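Local coordinates for protein pyroglutatmate porin OpdO (Pseudomonas aeruginosa, PDB 3SZV) that forms an outer-membrane beta-barrel channel of the OprD family and probably lets small carboxylates pass into the periplasm, at residues A[298-303]-A[353-358]; A[373-378]-A[389-394]. All coordinates share one frame; numbering follows the deposited sequence.

Interaction 1: A[298-303]-A[353-358]; sequences NFIQIG and ERNTDL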
ATOM      1  N   ASN A 298       0.225  -8.841   9.446  1.00 11.69           N
ATOM      2  CA  ASN A 298       0.797  -8.185  10.614  1.00 11.87           C
ATOM      3  C   ASN A 298       1.830  -7.101  10.288  1.00 13.28           C
ATOM      4  O   ASN A 298       2.619  -6.704  11.142  1.00 14.24           O
ATOM      5  CB  ASN A 298       1.374  -9.233  11.586  1.00 13.11           C
ATOM      6  CG  ASN A 298       0.280 -10.046  12.289  1.00 13.52           C
ATOM      7  OD1 ASN A 298      -0.911  -9.710  12.239  1.00 13.65           O
ATOM      8  ND2 ASN A 298       0.691 -11.119  12.968  1.00 14.00           N
ATOM      9  N   PHE A 299       1.797  -6.602   9.052  1.00 13.53           N
ATOM     10  CA  PHE A 299       2.598  -5.439   8.665  1.00 13.59           C
ATOM     11  C   PHE A 299       1.890  -4.191   9.177  1.00 12.59           C
ATOM     12  O   PHE A 299       0.741  -3.914   8.805  1.00 14.29           O
ATOM     13  CB  PHE A 299       2.759  -5.395   7.136  1.00 12.10           C
ATOM     14  CG  PHE A 299       3.165  -4.051   6.575  1.00 12.89           C
ATOM     15  CD1 PHE A 299       4.366  -3.455   6.926  1.00 14.54           C
ATOM     16  CD2 PHE A 299       2.362  -3.426   5.635  1.00 14.48           C
ATOM     17  CE1 PHE A 299       4.740  -2.218   6.373  1.00 16.86           C
ATOM     18  CE2 PHE A 299       2.731  -2.203   5.078  1.00 15.24           C
ATOM     19  CZ  PHE A 299       3.919  -1.606   5.449  1.00 15.58           C
ATOM     20  N   ILE A 300       2.580  -3.458  10.044  1.00 13.44           N
ATOM     21  CA  ILE A 300       1.997  -2.317  10.737  1.00 12.17           C
ATOM     22  C   ILE A 300       2.878  -1.068  10.588  1.00 15.58           C
ATOM     23  O   ILE A 300       3.496  -0.897   9.529  1.00 17.10           O
ATOM     24  CB  ILE A 300       1.631  -2.690  12.192  1.00 12.25           C
ATOM     25  CG1 ILE A 300       2.843  -3.202  12.978  1.00 14.16           C
ATOM     26  CG2 ILE A 300       0.524  -3.735  12.190  1.00 14.90           C
ATOM     27  CD1 ILE A 300       2.587  -3.235  14.482  1.00 15.15           C
ATOM     28  N   GLN A 301       2.927  -0.184  11.587  1.00 13.81           N
ATOM     29  CA  GLN A 301       3.532   1.126  11.347  1.00 15.42           C
ATOM     30  C   GLN A 301       5.006   1.032  10.999  1.00 18.25           C
ATOM     31  O   GLN A 301       5.474   1.658  10.040  1.00 19.55           O
ATOM     32  CB  GLN A 301       3.327   2.067  12.538  1.00 14.40           C
ATOM     33  CG  GLN A 301       3.910   3.456  12.324  1.00 16.22           C
ATOM     34  CD  GLN A 301       3.512   4.435  13.419  1.00 15.47           C
ATOM     35  OE1 GLN A 301       2.435   4.329  14.011  1.00 18.30           O
ATOM     36  NE2 GLN A 301       4.383   5.399  13.698  1.00 17.72           N
ATOM     37  N   ILE A 302       5.739   0.252  11.775  1.00 17.80           N
ATOM     38  CA  ILE A 302       7.174   0.122  11.549  1.00 18.99           C
ATOM     39  C   ILE A 302       7.521  -1.238  10.950  1.00 20.25           C
ATOM     40  O   ILE A 302       8.061  -1.330   9.835  1.00 22.77           O
ATOM     41  CB  ILE A 302       7.967   0.356  12.841  1.00 19.45           C
ATOM     42  CG1 ILE A 302       7.696   1.773  13.372  1.00 24.86           C
ATOM     43  CG2 ILE A 302       9.470   0.152  12.601  1.00 26.69           C
ATOM     44  CD1 ILE A 302       8.364   2.089  14.690  1.00 32.17           C
ATOM     45  N   GLY A 303       7.180  -2.298  11.666  1.00 14.88           N
ATOM     46  CA  GLY A 303       7.623  -3.625  11.277  1.00 15.58           C
ATOM     47  C   GLY A 303       6.682  -4.434  10.411  1.00 13.71           C
ATOM     48  O   GLY A 303       5.459  -4.213  10.396  1.00 13.41           O
ATOM     49  N   GLU A 353       5.545  -4.761  18.884  1.00 16.74           N
ATOM     50  CA  GLU A 353       5.303  -3.395  18.444  1.00 17.98           C
ATOM     51  C   GLU A 353       3.889  -2.983  18.816  1.00 16.79           C
ATOM     52  O   GLU A 353       2.943  -3.742  18.621  1.00 17.56           O
ATOM     53  CB  GLU A 353       5.515  -3.269  16.930  1.00 16.29           C
ATOM     54  CG  GLU A 353       5.203  -1.872  16.394  1.00 16.53           C
ATOM     55  CD  GLU A 353       5.505  -1.698  14.909  1.00 16.68           C
ATOM     56  OE1 GLU A 353       6.264  -2.518  14.332  1.00 16.48           O
ATOM     57  OE2 GLU A 353       4.966  -0.739  14.307  1.00 16.28           O
ATOM     58  N   ARG A 354       3.768  -1.788  19.378  1.00 16.05           N
ATOM     59  CA  ARG A 354       2.471  -1.192  19.641  1.00 16.24           C
ATOM     60  C   ARG A 354       2.317   0.050  18.776  1.00 17.15           C
ATOM     61  O   ARG A 354       3.259   0.820  18.621  1.00 16.16           O
ATOM     62  CB  ARG A 354       2.344  -0.795  21.113  1.00 18.85           C
ATOM     63  CG  ARG A 354       1.016  -0.138  21.415  1.00 20.37           C
ATOM     64  CD  ARG A 354       1.077   0.810  22.608  1.00 35.42           C
ATOM     65  NE  ARG A 354       2.234   1.711  22.609  1.00 38.26           N
ATOM     66  CZ  ARG A 354       2.432   2.724  21.762  1.00 62.61           C
ATOM     67  NH1 ARG A 354       1.567   2.992  20.784  1.00 23.94           N
ATOM     68  NH2 ARG A 354       3.521   3.474  21.887  1.00 35.71           N
ATOM     69  N   ASN A 355       1.126   0.249  18.218  1.00 15.38           N
ATOM     70  CA  ASN A 355       0.813   1.465  17.468  1.00 15.12           C
ATOM     71  C   ASN A 355      -0.458   2.080  18.010  1.00 15.25           C
ATOM     72  O   ASN A 355      -1.388   1.359  18.375  1.00 15.87           O
ATOM     73  CB  ASN A 355       0.492   1.179  15.996  1.00 14.41           C
ATOM     74  CG  ASN A 355       1.631   0.558  15.205  1.00 13.27           C
ATOM     75  OD1 ASN A 355       1.394   0.096  14.088  1.00 13.96           O
ATOM     76  ND2 ASN A 355       2.859   0.555  15.735  1.00 15.36           N
ATOM     77  N   THR A 356      -0.518   3.407  18.041  1.00 14.86           N
ATOM     78  CA  THR A 356      -1.761   4.105  18.368  1.00 15.76           C
ATOM     79  C   THR A 356      -1.928   5.270  17.415  1.00 17.48           C
ATOM     80  O   THR A 356      -1.010   6.073  17.253  1.00 19.76           O
ATOM     81  CB  THR A 356      -1.751   4.640  19.805  1.00 20.02           C
ATOM     82  OG1 THR A 356      -1.577   3.546  20.709  1.00 24.18           O
ATOM     83  CG2 THR A 356      -3.072   5.368  20.120  1.00 24.58           C
ATOM     84  N   ASP A 357      -3.097   5.354  16.774  1.00 16.84           N
ATOM     85  CA  ASP A 357      -3.406   6.444  15.856  1.00 18.34           C
ATOM     86  C   ASP A 357      -4.581   7.235  16.405  1.00 20.64           C
ATOM     87  O   ASP A 357      -5.620   6.661  16.719  1.00 21.59           O
ATOM     88  CB  ASP A 357      -3.818   5.910  14.482  1.00 17.79           C
ATOM     89  CG  ASP A 357      -2.650   5.381  13.664  1.00 24.27           C
ATOM     90  OD1 ASP A 357      -1.510   5.374  14.164  1.00 26.56           O
ATOM     91  OD2 ASP A 357      -2.898   4.961  12.512  1.00 26.76           O
ATOM     92  N   LEU A 358      -4.425   8.553  16.499  1.00 16.71           N
ATOM     93  CA  LEU A 358      -5.512   9.435  16.893  1.00 17.45           C
ATOM     94  C   LEU A 358      -5.667  10.435  15.769  1.00 18.26           C
ATOM     95  O   LEU A 358      -4.687  11.024  15.317  1.00 20.88           O
ATOM     96  CB  LEU A 358      -5.150  10.187  18.173  1.00 25.51           C
ATOM     97  CG  LEU A 358      -6.050  10.061  19.401  1.00 61.23           C
ATOM     98  CD1 LEU A 358      -5.612  11.070  20.451  1.00 32.56           C
ATOM     99  CD2 LEU A 358      -7.508  10.268  19.035  1.00 34.68           C
TER
HETATM  100  O   HOH W   1      -0.005   3.197  13.300  1.00 18.44           O
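The carboxylate of E353 points end-on at the backbone of I302 and G303, each oxygen taking one backbone N-H. OE1 of E353 accepts from G303 N at 2.8 Å and OE2 of E353 from I302 N at 2.8 Å, both on syn lone pairs, so the two peptide nitrogens and the carboxylate form a bidentate pairing. E353 gets there with CG anti to its own backbone N (chi1 177°) and the chain extended beyond it, projecting straight off the strand. The anti lone pair of OE2 is used as well: N355 ND2 donates to E353 OE2 over 2.9 Å, almost linearly and within the amide plane. N355 ND2 also donates to R354 O from above that carbonyl plane, and the two bonds fix the flip of the amide. N355 OD1 is thereby turned to the loop and accepts from Q301 N at 2.9 Å; R334 on the adjoining strand also donates to this oxygen. I300 meets E353 tip to tip, with its CD1 3.3 Å from E353 CD, an apolar lid on the buried carboxylate. Q301 lies slantwise across N355, their amide planes 43° apart, and its OE1 is joined to D357 OD1 by a water that donates to both, while Q301 NE2 is held by E389. E353 and N355 accept three consecutive loop N-H groups; the three donors to E353 itself probably help to stabilise its negative charge. The contact is consistent with a loop folded into the lumen of an OprD-family barrel and tied to side chains of the wall.

Interaction 2: A[373-378]-A[389-394]; sequences KWRNAT and ENRLIL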
ATOM      1  N   LYS A 373      -3.541  13.750  11.954  1.00 20.70           N
ATOM      2  CA  LYS A 373      -3.372  12.390  12.431  1.00 20.48           C
ATOM      3  C   LYS A 373      -2.060  12.274  13.179  1.00 20.46           C
ATOM      4  O   LYS A 373      -1.008  12.682  12.679  1.00 21.44           O
ATOM      5  CB  LYS A 373      -3.399  11.393  11.271  1.00 24.36           C
ATOM      6  CG  LYS A 373      -3.216   9.945  11.734  1.00 31.27           C
ATOM      7  CD  LYS A 373      -3.332   8.948  10.592  1.00 56.36           C
ATOM      8  CE  LYS A 373      -4.779   8.811  10.155  1.00 47.63           C
ATOM      9  NZ  LYS A 373      -5.640   8.608  11.354  1.00 46.99           N
ATOM     10  N   TRP A 374      -2.135  11.717  14.383  1.00 17.32           N
ATOM     11  CA  TRP A 374      -0.955  11.405  15.176  1.00 17.46           C
ATOM     12  C   TRP A 374      -0.796   9.888  15.238  1.00 18.48           C
ATOM     13  O   TRP A 374      -1.706   9.171  15.649  1.00 19.95           O
ATOM     14  CB  TRP A 374      -1.091  12.011  16.586  1.00 20.98           C
ATOM     15  CG  TRP A 374      -0.078  11.521  17.585  1.00 20.01           C
ATOM     16  CD1 TRP A 374       1.276  11.434  17.419  1.00 24.41           C
ATOM     17  CD2 TRP A 374      -0.345  11.064  18.919  1.00 25.27           C
ATOM     18  NE1 TRP A 374       1.866  10.944  18.560  1.00 22.63           N
ATOM     19  CE2 TRP A 374       0.892  10.708  19.497  1.00 25.33           C
ATOM     20  CE3 TRP A 374      -1.511  10.918  19.679  1.00 36.54           C
ATOM     21  CZ2 TRP A 374       0.998  10.215  20.799  1.00 31.97           C
ATOM     22  CZ3 TRP A 374      -1.407  10.427  20.969  1.00 44.46           C
ATOM     23  CH2 TRP A 374      -0.160  10.080  21.516  1.00 45.70           C
ATOM     24  N   ARG A 375       0.361   9.397  14.804  1.00 17.40           N
ATOM     25  CA  ARG A 375       0.648   7.968  14.814  1.00 17.47           C
ATOM     26  C   ARG A 375       1.848   7.710  15.712  1.00 19.31           C
ATOM     27  O   ARG A 375       2.953   8.180  15.438  1.00 20.54           O
ATOM     28  CB  ARG A 375       0.945   7.462  13.398  1.00 18.79           C
ATOM     29  CG  ARG A 375      -0.122   7.850  12.373  1.00 20.77           C
ATOM     30  CD  ARG A 375       0.144   7.209  11.010  1.00 22.84           C
ATOM     31  NE  ARG A 375       0.097   5.755  11.104  1.00 23.73           N
ATOM     32  CZ  ARG A 375       0.817   4.918  10.359  1.00 25.00           C
ATOM     33  NH1 ARG A 375       1.664   5.378   9.441  1.00 25.23           N
ATOM     34  NH2 ARG A 375       0.708   3.605  10.547  1.00 24.50           N
ATOM     35  N   ASN A 376       1.633   6.964  16.788  1.00 17.43           N
ATOM     36  CA  ASN A 376       2.684   6.712  17.751  1.00 17.48           C
ATOM     37  C   ASN A 376       3.002   5.221  17.763  1.00 18.05           C
ATOM     38  O   ASN A 376       2.096   4.390  17.788  1.00 20.31           O
ATOM     39  CB  ASN A 376       2.212   7.201  19.127  1.00 20.40           C
ATOM     40  CG  ASN A 376       3.093   6.731  20.261  1.00 23.20           C
ATOM     41  OD1 ASN A 376       2.687   5.884  21.057  1.00 30.99           O
ATOM     42  ND2 ASN A 376       4.299   7.280  20.353  1.00 27.61           N
ATOM     43  N   ALA A 377       4.283   4.880  17.708  1.00 16.87           N
ATOM     44  CA  ALA A 377       4.689   3.481  17.710  1.00 16.41           C
ATOM     45  C   ALA A 377       5.856   3.245  18.652  1.00 15.81           C
ATOM     46  O   ALA A 377       6.718   4.115  18.835  1.00 18.20           O
ATOM     47  CB  ALA A 377       5.060   3.034  16.315  1.00 18.95           C
ATOM     48  N   THR A 378       5.873   2.053  19.230  1.00 14.96           N
ATOM     49  CA  THR A 378       6.967   1.610  20.086  1.00 15.07           C
ATOM     50  C   THR A 378       7.350   0.215  19.628  1.00 17.20           C
ATOM     51  O   THR A 378       6.474  -0.636  19.478  1.00 16.75           O
ATOM     52  CB  THR A 378       6.490   1.517  21.550  1.00 16.48           C
ATOM     53  OG1 THR A 378       6.088   2.816  21.993  1.00 19.83           O
ATOM     54  CG2 THR A 378       7.607   1.002  22.466  1.00 18.76           C
ATOM     55  N   GLU A 389       8.568   5.980  17.801  1.00 17.86           N
ATOM     56  CA  GLU A 389       8.355   6.828  16.642  1.00 20.86           C
ATOM     57  C   GLU A 389       7.053   7.589  16.790  1.00 20.39           C
ATOM     58  O   GLU A 389       6.025   7.026  17.173  1.00 21.79           O
ATOM     59  CB  GLU A 389       8.321   5.960  15.383  1.00 19.58           C
ATOM     60  CG  GLU A 389       8.081   6.712  14.087  1.00 23.79           C
ATOM     61  CD  GLU A 389       8.053   5.770  12.903  1.00 24.89           C
ATOM     62  OE1 GLU A 389       9.126   5.283  12.499  1.00 28.92           O
ATOM     63  OE2 GLU A 389       6.952   5.493  12.394  1.00 22.78           O
ATOM     64  N   ASN A 390       7.099   8.877  16.485  1.00 19.75           N
ATOM     65  CA  ASN A 390       5.883   9.664  16.396  1.00 19.34           C
ATOM     66  C   ASN A 390       5.790  10.289  15.019  1.00 24.02           C
ATOM     67  O   ASN A 390       6.787  10.779  14.490  1.00 23.33           O
ATOM     68  CB  ASN A 390       5.849  10.740  17.482  1.00 23.43           C
ATOM     69  CG  ASN A 390       5.585  10.162  18.855  1.00 29.56           C
ATOM     70  OD1 ASN A 390       4.435   9.972  19.251  1.00 25.49           O
ATOM     71  ND2 ASN A 390       6.655   9.879  19.598  1.00 29.34           N
ATOM     72  N   ARG A 391       4.600  10.226  14.427  1.00 21.29           N
ATOM     73  CA  ARG A 391       4.311  10.940  13.186  1.00 20.83           C
ATOM     74  C   ARG A 391       3.152  11.880  13.438  1.00 25.78           C
ATOM     75  O   ARG A 391       2.193  11.538  14.132  1.00 23.73           O
ATOM     76  CB  ARG A 391       3.947   9.978  12.056  1.00 23.29           C
ATOM     77  CG  ARG A 391       4.991   8.914  11.775  1.00 21.55           C
ATOM     78  CD  ARG A 391       4.618   8.023  10.600  1.00 29.56           C
ATOM     79  NE  ARG A 391       5.529   6.885  10.508  1.00 25.22           N
ATOM     80  CZ  ARG A 391       5.732   6.160   9.411  1.00 33.04           C
ATOM     81  NH1 ARG A 391       5.091   6.449   8.286  1.00 36.97           N
ATOM     82  NH2 ARG A 391       6.584   5.143   9.442  1.00 34.18           N
ATOM     83  N   LEU A 392       3.247  13.080  12.883  1.00 22.66           N
ATOM     84  CA  LEU A 392       2.138  14.010  12.920  1.00 21.91           C
ATOM     85  C   LEU A 392       1.917  14.451  11.493  1.00 21.14           C
ATOM     86  O   LEU A 392       2.828  14.992  10.861  1.00 22.00           O
ATOM     87  CB  LEU A 392       2.452  15.220  13.795  1.00 24.70           C
ATOM     88  CG  LEU A 392       1.273  16.168  14.009  1.00 35.54           C
ATOM     89  CD1 LEU A 392       0.092  15.407  14.602  1.00 38.93           C
ATOM     90  CD2 LEU A 392       1.674  17.334  14.901  1.00 57.18           C
ATOM     91  N   ILE A 393       0.725  14.193  10.973  1.00 20.65           N
ATOM     92  CA  ILE A 393       0.421  14.520   9.589  1.00 20.61           C
ATOM     93  C   ILE A 393      -0.793  15.432   9.514  1.00 23.09           C
ATOM     94  O   ILE A 393      -1.875  15.090   9.996  1.00 22.29           O
ATOM     95  CB  ILE A 393       0.153  13.254   8.753  1.00 22.10           C
ATOM     96  CG1 ILE A 393       1.225  12.191   9.018  1.00 27.06           C
ATOM     97  CG2 ILE A 393       0.074  13.599   7.265  1.00 25.80           C
ATOM     98  CD1 ILE A 393       0.829  11.157  10.057  1.00 29.99           C
ATOM     99  N   LEU A 394      -0.596  16.602   8.921  1.00 21.15           N
ATOM    100  CA  LEU A 394      -1.696  17.510   8.610  1.00 22.48           C
ATOM    101  C   LEU A 394      -1.958  17.410   7.117  1.00 23.84           C
ATOM    102  O   LEU A 394      -1.025  17.459   6.307  1.00 25.05           O
ATOM    103  CB  LEU A 394      -1.340  18.945   8.984  1.00 28.14           C
ATOM    104  CG  LEU A 394      -1.421  19.365  10.452  1.00 42.74           C
ATOM    105  CD1 LEU A 394      -0.734  18.369  11.367  1.00 44.88           C
ATOM    106  CD2 LEU A 394      -0.823  20.754  10.625  1.00 48.77           C
TER
HETATM  107  O   HOH W   2       2.058   8.049   8.200  1.00 24.76           O
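N390 OD1 is gripped by two donors from the facing strand. W374 NE1 reaches N390 OD1 at 2.8 Å, in the carbonyl plane and on a lone pair, with indole and amide nearly coplanar (8° apart), so the carboxamide sits at the edge of the ring. The second donor, N376 ND2, lies 2.9 Å from N390 OD1 but comes from above the carbonyl plane, along a more bent path. W374 and N376 both carry CG anti to the backbone N, and the indole leans along its own strand toward N376, whose CB rests over one face of it, 3.3 Å above the plane and offset toward the rim. Beside this polar group, L392 CD1 packs against W374 CB.

On the other face of the sheet, R375 and R391 run side by side, pointing the same way. R391 stretches out from CG to NE and turns side-on to E389, NE and NH2 both closing on the single oxygen OE2; the NE to OE2 distance is 2.7 Å. R36 takes the other oxygen of E389. R375 instead bends at chi3 (62°), bringing its NH1 over one face of the R391 guanidinium, 3.8 Å from R391 NH1, with the two planes 68° apart. A water accepts from R375 NH1 and, weakly, from R391 NH1; it and the nearby carboxylate probably ease the repulsion of the like charges.

Between the two faces the backbones pair in regular antiparallel register, R375 with R391 being a hydrogen-bonded pair and N376 with N390 a non-hydrogen-bonded one. This is a beta hairpin of a transmembrane porin barrel, with paired arginines on the face that probably lines the lumen, consistent with the basic residues along the pore of OprD-family channels.

Interaction 1 precedes interaction 2 along the chain, and their centres lie 10 Å apart on the same side of the molecule. Three consecutive antiparallel strands, 346-361, 371-381 and 387-399, connect them: interaction 1 joins the first to the loop between strands 271-281 and 311-320, whereas interaction 2 pairs the second with the third. The first two strands are themselves bonded, with probable hydrogen bonds from T356 N to N376 O and from W374 N to L358 O. Q301 spans both sites through E389, and D357 and R375 form a long, weak ion pair, so the inserted loop and the barrel wall are joined by polar contacts that probably line this side of the lumen.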